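Local coordinates for scaffolding protein (Clostridium cellulolyticum, PDB 1G43) that probably binds crystalline cellulose through its family IIIa carbohydrate-binding module, attaching the scaffoldin and its cellulosome to the substrate, at residues L95-L99 with I112-F118. Residues are numbered along the deposited sequence.
Sequences LEVAL and IEIQTRF
Residues 95-99 and 112-118 are both extended strands, and they belong to different sheets. Their axes come within 10.1 Å, and their N-to-C directions differ by 137°. Across the gap, the CA of Leu-95 is 9.1 Å from the CA of Phe-118, and the CA of Val-97 is 8.6 Å from the CA of Thr-116. No hydrogen bond joins the segments. Each strand makes backbone hydrogen bonds within its own sheet instead: Leu-95 and Val-97 pair with Tyr-45 and Leu-43, and Ile-112 pairs with Val-28.

This is face-to-face sheet packing in the core of the beta-sandwich of a family IIIa cellulose-binding module. Leu-95, Val-97 and Leu-99 point toward Ile-112, Ile-114, Thr-116 and Phe-118. All seven are buried.

The contacts are mainly apolar. Leu-95 (chi1 t, chi2 p) places CD2 3.8 Å from CE1 of Phe-118, whose chi1 is p. On the core side the Phe-118 ring also meets the rings of Phe-81 and Tyr-47. Val-97 CG1 lies 4.3 Å from Ile-114 CG2. Leu-99, with chi1 m, sets CD2 3.8 Å from CD1 of the fully extended Ile-112 (t, t). Thr-116 adds its methyl, with CG2 4.4 Å from Val-97 CG2. The Thr-116 hydroxyl is hydrogen-bonded to the backbone oxygen of Ala-24.

On the outer face of 112-118, Arg-117 forms a salt bridge with Asp-60 and a cation-pi contact with Trp-58.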
loop_
_atom_site.group_PDB
_atom_site.type_symbol
_atom_site.label_atom_id
_atom_site.label_comp_id
_atom_site.label_asym_id
_atom_site.label_seq_id
_atom_site.Cartn_x
_atom_site.Cartn_y
_atom_site.Cartn_z
ATOM N N LEU A 95 4.695 5.976 -2.201
ATOM C CA LEU A 95 5.214 4.643 -1.996
ATOM C C LEU A 95 4.479 3.761 -2.986
ATOM O O LEU A 95 3.297 3.942 -3.194
ATOM C CB LEU A 95 4.902 4.149 -0.576
ATOM C CG LEU A 95 4.904 2.629 -0.337
ATOM C CD1 LEU A 95 6.237 1.976 -0.718
ATOM C CD2 LEU A 95 4.571 2.385 1.114
ATOM N N GLU A 96 5.179 2.836 -3.621
ATOM C CA GLU A 96 4.508 1.904 -4.503
ATOM C C GLU A 96 4.843 0.520 -4.014
ATOM O O GLU A 96 6.000 0.135 -3.998
ATOM C CB GLU A 96 4.939 2.030 -5.955
ATOM C CG GLU A 96 4.166 1.057 -6.837
ATOM C CD GLU A 96 4.455 1.238 -8.307
ATOM O OE1 GLU A 96 5.575 0.899 -8.738
ATOM O OE2 GLU A 96 3.567 1.733 -9.023
ATOM N N VAL A 97 3.825 -0.216 -3.586
ATOM C CA VAL A 97 4.021 -1.574 -3.109
ATOM C C VAL A 97 3.734 -2.553 -4.243
ATOM O O VAL A 97 2.714 -2.441 -4.932
ATOM C CB VAL A 97 3.105 -1.869 -1.906
ATOM C CG1 VAL A 97 3.342 -3.266 -1.403
ATOM C CG2 VAL A 97 3.381 -0.891 -0.792
ATOM N N ALA A 98 4.628 -3.501 -4.464
ATOM C CA ALA A 98 4.429 -4.477 -5.529
ATOM C C ALA A 98 4.823 -5.842 -5.020
ATOM O O ALA A 98 5.365 -5.950 -3.937
ATOM C CB ALA A 98 5.266 -4.123 -6.719
ATOM N N LEU A 99 4.549 -6.882 -5.799
ATOM C CA LEU A 99 4.898 -8.248 -5.414
ATOM C C LEU A 99 5.662 -8.933 -6.548
ATOM O O LEU A 99 5.389 -8.697 -7.723
ATOM C CB LEU A 99 3.648 -9.054 -5.053
ATOM C CG LEU A 99 2.813 -8.523 -3.881
ATOM C CD1 LEU A 99 1.732 -7.623 -4.409
ATOM C CD2 LEU A 99 2.180 -9.653 -3.124
ATOM N N ILE A 112 -5.742 -10.701 0.454
ATOM C CA ILE A 112 -4.340 -10.714 0.793
ATOM C C ILE A 112 -4.095 -9.549 1.763
ATOM O O ILE A 112 -4.552 -8.427 1.533
ATOM C CB ILE A 112 -3.429 -10.568 -0.464
ATOM C CG1 ILE A 112 -1.952 -10.655 -0.037
ATOM C CG2 ILE A 112 -3.783 -9.286 -1.225
ATOM C CD1 ILE A 112 -0.973 -10.500 -1.196
ATOM N N GLU A 113 -3.401 -9.826 2.861
ATOM C CA GLU A 113 -3.079 -8.799 3.837
ATOM C C GLU A 113 -1.609 -8.446 3.655
ATOM O O GLU A 113 -0.760 -9.319 3.586
ATOM C CB GLU A 113 -3.338 -9.287 5.253
ATOM C CG GLU A 113 -3.025 -8.214 6.290
ATOM C CD GLU A 113 -3.364 -8.627 7.714
ATOM O OE1 GLU A 113 -3.732 -9.809 7.935
ATOM O OE2 GLU A 113 -3.264 -7.768 8.614
ATOM N N ILE A 114 -1.324 -7.154 3.564
ATOM C CA ILE A 114 0.023 -6.670 3.325
ATOM C C ILE A 114 0.386 -5.565 4.312
ATOM O O ILE A 114 -0.126 -4.455 4.205
ATOM C CB ILE A 114 0.112 -6.125 1.898
ATOM C CG1 ILE A 114 -0.393 -7.181 0.919
ATOM C CG2 ILE A 114 1.535 -5.741 1.571
ATOM C CD1 ILE A 114 -0.280 -6.776 -0.517
ATOM N N GLN A 115 1.276 -5.862 5.257
ATOM C CA GLN A 115 1.661 -4.884 6.270
ATOM C C GLN A 115 3.041 -4.386 6.006
ATOM O O GLN A 115 3.991 -5.152 5.980
ATOM C CB GLN A 115 1.541 -5.464 7.677
ATOM C CG GLN A 115 0.107 -5.924 7.969
ATOM C CD GLN A 115 -0.120 -6.306 9.429
ATOM O OE1 GLN A 115 0.449 -7.268 9.934
ATOM N NE2 GLN A 115 -0.964 -5.546 10.108
ATOM N N THR A 116 3.122 -3.077 5.807
ATOM C CA THR A 116 4.366 -2.428 5.459
ATOM C C THR A 116 4.644 -1.178 6.276
ATOM O O THR A 116 3.750 -0.580 6.901
ATOM C CB THR A 116 4.357 -1.977 3.977
ATOM O OG1 THR A 116 3.601 -0.761 3.870
ATOM C CG2 THR A 116 3.696 -3.031 3.073
ATOM N N ARG A 117 5.913 -0.784 6.244
ATOM C CA ARG A 117 6.333 0.421 6.913
ATOM C C ARG A 117 7.618 0.909 6.273
ATOM O O ARG A 117 8.306 0.157 5.583
ATOM C CB ARG A 117 6.521 0.176 8.428
ATOM C CG ARG A 117 7.874 -0.426 8.862
ATOM C CD ARG A 117 7.839 -0.893 10.323
ATOM N NE ARG A 117 8.535 -2.162 10.444
ATOM C CZ ARG A 117 9.747 -2.304 10.944
ATOM N NH1 ARG A 117 10.415 -1.250 11.398
ATOM N NH2 ARG A 117 10.311 -3.493 10.947
ATOM N N PHE A 118 7.905 2.183 6.461
ATOM C CA PHE A 118 9.139 2.731 5.966
ATOM C C PHE A 118 9.587 3.897 6.853
ATOM O O PHE A 118 8.783 4.525 7.532
ATOM C CB PHE A 118 9.051 3.129 4.483
ATOM C CG PHE A 118 8.105 4.237 4.184
ATOM C CD1 PHE A 118 6.761 3.978 3.947
ATOM C CD2 PHE A 118 8.563 5.537 4.061
ATOM C CE1 PHE A 118 5.885 5.001 3.578
ATOM C CE2 PHE A 118 7.702 6.570 3.694
ATOM C CZ PHE A 118 6.355 6.299 3.448
#